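Long-range contact in conjugal transfer protein TRWB (Escherichia coli, PDB 1E9R), which probably acts as a ring-forming P-loop NTPase that couples DNA processing to DNA transport between cells during bacterial conjugation: residues L105-W115 and M251-W262. Residues are numbered along the deposited sequence; the frame is centred on the assembly and turned at random.
Sequences LNPYDQRTKGW and MGPALRPLISAW
Trp262 and Trp115 meet as a T-shaped pair in which the indole edge of Trp262 points into the face of Trp115. Their planes stand at 70°, and Trp262 NE1 comes down 3.1 Å from Trp115 CZ3, near the rim of the six-membered ring. Trp115 reaches this place with CG anti to its backbone N (chi1 177°), and its own NE1 is held by Glu120.

CH-pi contacts follow. Leu105 CD1 sits almost squarely over the five-membered ring of Trp262, 3.8 Å from CE2. At the far end of the contact Met251, bent at chi2 and chi3, lays CE over the Tyr108 ring, 3.2 Å from CD1; with SD above the same face this is a Met-aromatic contact. The Tyr108 hydroxyl is hydrogen-bonded to Glu220.

Plain apolar packing fills the middle. Pro107 CG meets Leu255 CD2 at 3.6 Å, and Pro107 CD touches the indole edge at Trp262 CH2, 3.8 Å away. Leu258 CD2, one turn earlier in the same helix, lies over the indole face opposite Leu105. With Trp262 cut back to an alanine, Leu105 and Leu258 would probably face a gap and Trp115 would lose its edge-on partner.

No hydrogen bond crosses. Within the loop Tyr108 N donates to Asn106 OD1 in an Asx turn, while Asn106 ND2 bonds Thr246 of strand 243-247. The contact belongs to the parallel-stranded alpha/beta sheet of the P-loop NTPase clan: helix 252-269, following strand 243-247, packs on the loop leaving the adjacent strand 103-105, outermost in this chain.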
ATOM      1  N   LEU B 105     -13.758 -32.434 -24.275  1.00 37.92           N
ATOM      2  CA  LEU B 105     -14.122 -31.060 -24.572  1.00 36.47           C
ATOM      3  C   LEU B 105     -12.830 -30.375 -24.953  1.00 36.42           C
ATOM      4  O   LEU B 105     -11.960 -30.135 -24.118  1.00 36.61           O
ATOM      5  CB  LEU B 105     -14.756 -30.369 -23.370  1.00 35.68           C
ATOM      6  CG  LEU B 105     -16.245 -30.655 -23.178  1.00 36.25           C
ATOM      7  CD1 LEU B 105     -16.767 -29.806 -22.041  1.00 35.91           C
ATOM      8  CD2 LEU B 105     -17.013 -30.349 -24.461  1.00 34.02           C
ATOM      9  N   ASN B 106     -12.705 -30.100 -26.244  1.00 37.61           N
ATOM     10  CA  ASN B 106     -11.533 -29.465 -26.818  1.00 38.55           C
ATOM     11  C   ASN B 106     -12.017 -29.022 -28.186  1.00 41.29           C
ATOM     12  O   ASN B 106     -12.233 -29.860 -29.060  1.00 42.33           O
ATOM     13  CB  ASN B 106     -10.413 -30.488 -26.979  1.00 38.42           C
ATOM     14  CG  ASN B 106      -9.162 -29.890 -27.582  1.00 41.32           C
ATOM     15  OD1 ASN B 106      -9.225 -28.931 -28.349  1.00 36.18           O
ATOM     16  ND2 ASN B 106      -8.011 -30.467 -27.253  1.00 40.12           N
ATOM     17  N   PRO B 107     -12.198 -27.702 -28.394  1.00 42.37           N
ATOM     18  CA  PRO B 107     -12.675 -27.174 -29.680  1.00 42.92           C
ATOM     19  C   PRO B 107     -11.941 -27.627 -30.947  1.00 43.72           C
ATOM     20  O   PRO B 107     -12.520 -27.606 -32.036  1.00 43.59           O
ATOM     21  CB  PRO B 107     -12.623 -25.653 -29.474  1.00 42.64           C
ATOM     22  CG  PRO B 107     -11.559 -25.471 -28.455  1.00 42.78           C
ATOM     23  CD  PRO B 107     -11.822 -26.598 -27.490  1.00 41.88           C
ATOM     24  N   TYR B 108     -10.689 -28.059 -30.803  1.00 44.29           N
ATOM     25  CA  TYR B 108      -9.891 -28.480 -31.949  1.00 44.83           C
ATOM     26  C   TYR B 108      -9.622 -29.987 -32.058  1.00 45.51           C
ATOM     27  O   TYR B 108      -8.758 -30.427 -32.820  1.00 45.94           O
ATOM     28  CB  TYR B 108      -8.570 -27.703 -31.955  1.00 44.64           C
ATOM     29  CG  TYR B 108      -8.760 -26.191 -31.948  1.00 47.52           C
ATOM     30  CD1 TYR B 108      -9.042 -25.496 -30.763  1.00 47.97           C
ATOM     31  CD2 TYR B 108      -8.665 -25.453 -33.126  1.00 48.36           C
ATOM     32  CE1 TYR B 108      -9.221 -24.100 -30.757  1.00 46.15           C
ATOM     33  CE2 TYR B 108      -8.845 -24.063 -33.132  1.00 47.73           C
ATOM     34  CZ  TYR B 108      -9.121 -23.398 -31.949  1.00 47.13           C
ATOM     35  OH  TYR B 108      -9.303 -22.033 -31.978  1.00 46.91           O
ATOM     36  N   ASP B 109     -10.373 -30.778 -31.304  1.00 45.80           N
ATOM     37  CA  ASP B 109     -10.209 -32.217 -31.348  1.00 44.37           C
ATOM     38  C   ASP B 109     -11.445 -32.792 -32.030  1.00 45.13           C
ATOM     39  O   ASP B 109     -12.581 -32.420 -31.720  1.00 45.25           O
ATOM     40  CB  ASP B 109     -10.044 -32.781 -29.931  1.00 41.78           C
ATOM     41  CG  ASP B 109      -9.594 -34.224 -29.928  1.00 39.94           C
ATOM     42  OD1 ASP B 109     -10.381 -35.090 -30.351  1.00 41.29           O
ATOM     43  OD2 ASP B 109      -8.454 -34.497 -29.507  1.00 41.22           O
ATOM     44  N   GLN B 110     -11.197 -33.685 -32.978  1.00 45.33           N
ATOM     45  CA  GLN B 110     -12.226 -34.352 -33.762  1.00 45.33           C
ATOM     46  C   GLN B 110     -13.282 -35.012 -32.880  1.00 44.64           C
ATOM     47  O   GLN B 110     -14.475 -35.040 -33.214  1.00 43.01           O
ATOM     48  CB  GLN B 110     -11.544 -35.416 -34.632  1.00 47.95           C
ATOM     49  CG  GLN B 110     -12.436 -36.152 -35.610  1.00 52.79           C
ATOM     50  CD  GLN B 110     -12.944 -35.247 -36.713  1.00 56.43           C
ATOM     51  OE1 GLN B 110     -13.977 -34.585 -36.569  1.00 57.42           O
ATOM     52  NE2 GLN B 110     -12.209 -35.200 -37.820  1.00 56.96           N
ATOM     53  N   ARG B 111     -12.826 -35.537 -31.745  1.00 43.35           N
ATOM     54  CA  ARG B 111     -13.676 -36.256 -30.802  1.00 43.77           C
ATOM     55  C   ARG B 111     -14.498 -35.409 -29.831  1.00 42.36           C
ATOM     56  O   ARG B 111     -15.363 -35.928 -29.136  1.00 41.52           O
ATOM     57  CB  ARG B 111     -12.808 -37.241 -30.005  1.00 44.09           C
ATOM     58  CG  ARG B 111     -12.026 -38.236 -30.858  1.00 42.53           C
ATOM     59  CD  ARG B 111     -10.908 -38.876 -30.048  1.00 42.73           C
ATOM     60  NE  ARG B 111      -9.877 -37.897 -29.704  1.00 44.81           N
ATOM     61  CZ  ARG B 111      -8.767 -38.178 -29.029  1.00 43.02           C
ATOM     62  NH1 ARG B 111      -8.542 -39.416 -28.614  1.00 40.00           N
ATOM     63  NH2 ARG B 111      -7.873 -37.230 -28.795  1.00 41.94           N
ATOM     64  N   THR B 112     -14.241 -34.111 -29.777  1.00 42.40           N
ATOM     65  CA  THR B 112     -14.976 -33.258 -28.847  1.00 43.32           C
ATOM     66  C   THR B 112     -16.483 -33.317 -29.021  1.00 43.02           C
ATOM     67  O   THR B 112     -16.981 -33.547 -30.116  1.00 43.88           O
ATOM     68  CB  THR B 112     -14.578 -31.776 -28.988  1.00 45.19           C
ATOM     69  OG1 THR B 112     -15.270 -31.007 -27.999  1.00 44.30           O
ATOM     70  CG2 THR B 112     -14.965 -31.243 -30.364  1.00 41.77           C
ATOM     71  N   LYS B 113     -17.212 -33.106 -27.932  1.00 42.91           N
ATOM     72  CA  LYS B 113     -18.668 -33.079 -28.006  1.00 42.97           C
ATOM     73  C   LYS B 113     -19.018 -31.662 -28.468  1.00 42.25           C
ATOM     74  O   LYS B 113     -18.165 -30.761 -28.418  1.00 40.77           O
ATOM     75  CB  LYS B 113     -19.281 -33.326 -26.630  1.00 44.34           C
ATOM     76  CG  LYS B 113     -18.805 -34.593 -25.948  1.00 48.34           C
ATOM     77  CD  LYS B 113     -19.429 -35.835 -26.546  1.00 50.21           C
ATOM     78  CE  LYS B 113     -20.940 -35.814 -26.394  1.00 52.52           C
ATOM     79  NZ  LYS B 113     -21.566 -37.045 -26.962  1.00 54.66           N
ATOM     80  N   GLY B 114     -20.253 -31.464 -28.927  1.00 41.97           N
ATOM     81  CA  GLY B 114     -20.676 -30.142 -29.369  1.00 40.69           C
ATOM     82  C   GLY B 114     -21.233 -29.416 -28.164  1.00 39.67           C
ATOM     83  O   GLY B 114     -21.917 -30.041 -27.354  1.00 41.67           O
ATOM     84  N   TRP B 115     -20.970 -28.114 -28.032  1.00 38.31           N
ATOM     85  CA  TRP B 115     -21.450 -27.397 -26.851  1.00 36.26           C
ATOM     86  C   TRP B 115     -21.442 -25.875 -26.957  1.00 34.78           C
ATOM     87  O   TRP B 115     -20.691 -25.297 -27.745  1.00 35.20           O
ATOM     88  CB  TRP B 115     -20.585 -27.814 -25.647  1.00 35.70           C
ATOM     89  CG  TRP B 115     -20.904 -27.111 -24.346  1.00 35.25           C
ATOM     90  CD1 TRP B 115     -21.767 -27.530 -23.371  1.00 35.41           C
ATOM     91  CD2 TRP B 115     -20.345 -25.874 -23.881  1.00 35.84           C
ATOM     92  NE1 TRP B 115     -21.775 -26.636 -22.326  1.00 35.10           N
ATOM     93  CE2 TRP B 115     -20.913 -25.609 -22.613  1.00 36.40           C
ATOM     94  CE3 TRP B 115     -19.418 -24.961 -24.413  1.00 35.68           C
ATOM     95  CZ2 TRP B 115     -20.583 -24.470 -21.867  1.00 33.87           C
ATOM     96  CZ3 TRP B 115     -19.094 -23.829 -23.672  1.00 35.79           C
ATOM     97  CH2 TRP B 115     -19.676 -23.597 -22.411  1.00 34.78           C
ATOM     98  N   MET B 251      -1.705 -23.361 -27.343  1.00 43.67           N
ATOM     99  CA  MET B 251      -2.977 -22.644 -27.418  1.00 44.56           C
ATOM    100  C   MET B 251      -3.621 -22.440 -26.056  1.00 42.53           C
ATOM    101  O   MET B 251      -4.825 -22.200 -25.966  1.00 42.42           O
ATOM    102  CB  MET B 251      -3.966 -23.410 -28.281  1.00 48.29           C
ATOM    103  CG  MET B 251      -3.509 -23.659 -29.686  1.00 51.90           C
ATOM    104  SD  MET B 251      -4.925 -23.476 -30.743  1.00 58.35           S
ATOM    105  CE  MET B 251      -5.952 -24.795 -30.128  1.00 59.64           C
ATOM    106  N   GLY B 252      -2.826 -22.552 -25.000  1.00 40.51           N
ATOM    107  CA  GLY B 252      -3.360 -22.378 -23.664  1.00 39.48           C
ATOM    108  C   GLY B 252      -3.944 -20.998 -23.444  1.00 38.34           C
ATOM    109  O   GLY B 252      -5.108 -20.860 -23.083  1.00 40.22           O
ATOM    110  N   PRO B 253      -3.156 -19.948 -23.665  1.00 37.94           N
ATOM    111  CA  PRO B 253      -3.654 -18.587 -23.470  1.00 37.55           C
ATOM    112  C   PRO B 253      -4.964 -18.299 -24.179  1.00 37.51           C
ATOM    113  O   PRO B 253      -5.876 -17.721 -23.601  1.00 38.66           O
ATOM    114  CB  PRO B 253      -2.504 -17.723 -23.985  1.00 39.54           C
ATOM    115  CG  PRO B 253      -1.813 -18.621 -24.976  1.00 41.66           C
ATOM    116  CD  PRO B 253      -1.808 -19.932 -24.252  1.00 38.69           C
ATOM    117  N   ALA B 254      -5.058 -18.697 -25.437  1.00 35.88           N
ATOM    118  CA  ALA B 254      -6.270 -18.463 -26.206  1.00 33.68           C
ATOM    119  C   ALA B 254      -7.476 -19.203 -25.631  1.00 33.39           C
ATOM    120  O   ALA B 254      -8.608 -18.712 -25.693  1.00 29.72           O
ATOM    121  CB  ALA B 254      -6.043 -18.881 -27.656  1.00 32.99           C
ATOM    122  N   LEU B 255      -7.227 -20.383 -25.068  1.00 32.68           N
ATOM    123  CA  LEU B 255      -8.295 -21.204 -24.519  1.00 33.02           C
ATOM    124  C   LEU B 255      -8.599 -20.961 -23.051  1.00 31.23           C
ATOM    125  O   LEU B 255      -9.582 -21.473 -22.532  1.00 29.34           O
ATOM    126  CB  LEU B 255      -7.971 -22.686 -24.738  1.00 34.34           C
ATOM    127  CG  LEU B 255      -8.136 -23.180 -26.177  1.00 35.90           C
ATOM    128  CD1 LEU B 255      -7.570 -24.578 -26.334  1.00 37.19           C
ATOM    129  CD2 LEU B 255      -9.615 -23.152 -26.543  1.00 35.53           C
ATOM    130  N   ARG B 256      -7.764 -20.178 -22.383  1.00 31.64           N
ATOM    131  CA  ARG B 256      -7.945 -19.883 -20.960  1.00 32.51           C
ATOM    132  C   ARG B 256      -9.397 -19.551 -20.564  1.00 31.77           C
ATOM    133  O   ARG B 256      -9.953 -20.153 -19.641  1.00 34.19           O
ATOM    134  CB  ARG B 256      -7.006 -18.746 -20.555  1.00 32.45           C
ATOM    135  CG  ARG B 256      -6.831 -18.574 -19.075  1.00 32.55           C
ATOM    136  CD  ARG B 256      -5.776 -17.529 -18.803  1.00 35.71           C
ATOM    137  NE  ARG B 256      -5.452 -17.428 -17.380  1.00 41.52           N
ATOM    138  CZ  ARG B 256      -5.697 -16.362 -16.616  1.00 43.25           C
ATOM    139  NH1 ARG B 256      -6.280 -15.284 -17.139  1.00 41.73           N
ATOM    140  NH2 ARG B 256      -5.358 -16.372 -15.325  1.00 43.64           N
ATOM    141  N   PRO B 257     -10.038 -18.586 -21.246  1.00 31.87           N
ATOM    142  CA  PRO B 257     -11.421 -18.300 -20.845  1.00 31.58           C
ATOM    143  C   PRO B 257     -12.449 -19.426 -21.062  1.00 31.15           C
ATOM    144  O   PRO B 257     -13.369 -19.589 -20.259  1.00 30.35           O
ATOM    145  CB  PRO B 257     -11.756 -17.020 -21.627  1.00 30.65           C
ATOM    146  CG  PRO B 257     -10.815 -17.033 -22.759  1.00 31.48           C
ATOM    147  CD  PRO B 257      -9.539 -17.552 -22.163  1.00 31.59           C
ATOM    148  N   LEU B 258     -12.292 -20.200 -22.137  1.00 32.28           N
ATOM    149  CA  LEU B 258     -13.208 -21.309 -22.433  1.00 30.83           C
ATOM    150  C   LEU B 258     -13.066 -22.411 -21.393  1.00 30.51           C
ATOM    151  O   LEU B 258     -14.059 -22.873 -20.838  1.00 29.38           O
ATOM    152  CB  LEU B 258     -12.931 -21.915 -23.815  1.00 30.74           C
ATOM    153  CG  LEU B 258     -14.175 -22.406 -24.582  1.00 31.89           C
ATOM    154  CD1 LEU B 258     -13.768 -23.449 -25.610  1.00 29.97           C
ATOM    155  CD2 LEU B 258     -15.200 -22.985 -23.626  1.00 27.84           C
ATOM    156  N   ILE B 259     -11.824 -22.830 -21.147  1.00 29.64           N
ATOM    157  CA  ILE B 259     -11.532 -23.873 -20.170  1.00 30.96           C
ATOM    158  C   ILE B 259     -12.016 -23.394 -18.799  1.00 31.30           C
ATOM    159  O   ILE B 259     -12.673 -24.143 -18.066  1.00 30.81           O
ATOM    160  CB  ILE B 259     -10.015 -24.191 -20.140  1.00 31.53           C
ATOM    161  CG1 ILE B 259      -9.572 -24.748 -21.497  1.00 29.14           C
ATOM    162  CG2 ILE B 259      -9.713 -25.226 -19.081  1.00 29.93           C
ATOM    163  CD1 ILE B 259      -8.061 -24.644 -21.746  1.00 33.70           C
ATOM    164  N   SER B 260     -11.711 -22.143 -18.459  1.00 30.33           N
ATOM    165  CA  SER B 260     -12.170 -21.577 -17.191  1.00 27.73           C
ATOM    166  C   SER B 260     -13.698 -21.652 -17.150  1.00 27.64           C
ATOM    167  O   SER B 260     -14.283 -21.947 -16.117  1.00 27.36           O
ATOM    168  CB  SER B 260     -11.733 -20.112 -17.048  1.00 25.82           C
ATOM    169  OG  SER B 260     -10.325 -20.006 -17.001  1.00 25.24           O
ATOM    170  N   ALA B 261     -14.346 -21.383 -18.271  1.00 24.65           N
ATOM    171  CA  ALA B 261     -15.794 -21.448 -18.308  1.00 26.46           C
ATOM    172  C   ALA B 261     -16.274 -22.856 -17.970  1.00 26.39           C
ATOM    173  O   ALA B 261     -17.194 -23.037 -17.169  1.00 26.55           O
ATOM    174  CB  ALA B 261     -16.301 -21.052 -19.688  1.00 24.74           C
ATOM    175  N   TRP B 262     -15.658 -23.858 -18.585  1.00 26.62           N
ATOM    176  CA  TRP B 262     -16.073 -25.225 -18.336  1.00 28.43           C
ATOM    177  C   TRP B 262     -15.889 -25.610 -16.881  1.00 29.16           C
ATOM    178  O   TRP B 262     -16.818 -26.120 -16.240  1.00 28.48           O
ATOM    179  CB  TRP B 262     -15.318 -26.204 -19.248  1.00 28.69           C
ATOM    180  CG  TRP B 262     -15.793 -26.168 -20.685  1.00 30.69           C
ATOM    181  CD1 TRP B 262     -17.063 -25.911 -21.125  1.00 30.74           C
ATOM    182  CD2 TRP B 262     -15.002 -26.400 -21.857  1.00 29.49           C
ATOM    183  NE1 TRP B 262     -17.108 -25.965 -22.495  1.00 29.91           N
ATOM    184  CE2 TRP B 262     -15.858 -26.261 -22.971  1.00 28.73           C
ATOM    185  CE3 TRP B 262     -13.654 -26.708 -22.074  1.00 29.99           C
ATOM    186  CZ2 TRP B 262     -15.407 -26.420 -24.291  1.00 30.36           C
ATOM    187  CZ3 TRP B 262     -13.202 -26.866 -23.391  1.00 29.79           C
ATOM    188  CH2 TRP B 262     -14.081 -26.720 -24.480  1.00 28.98           C
TER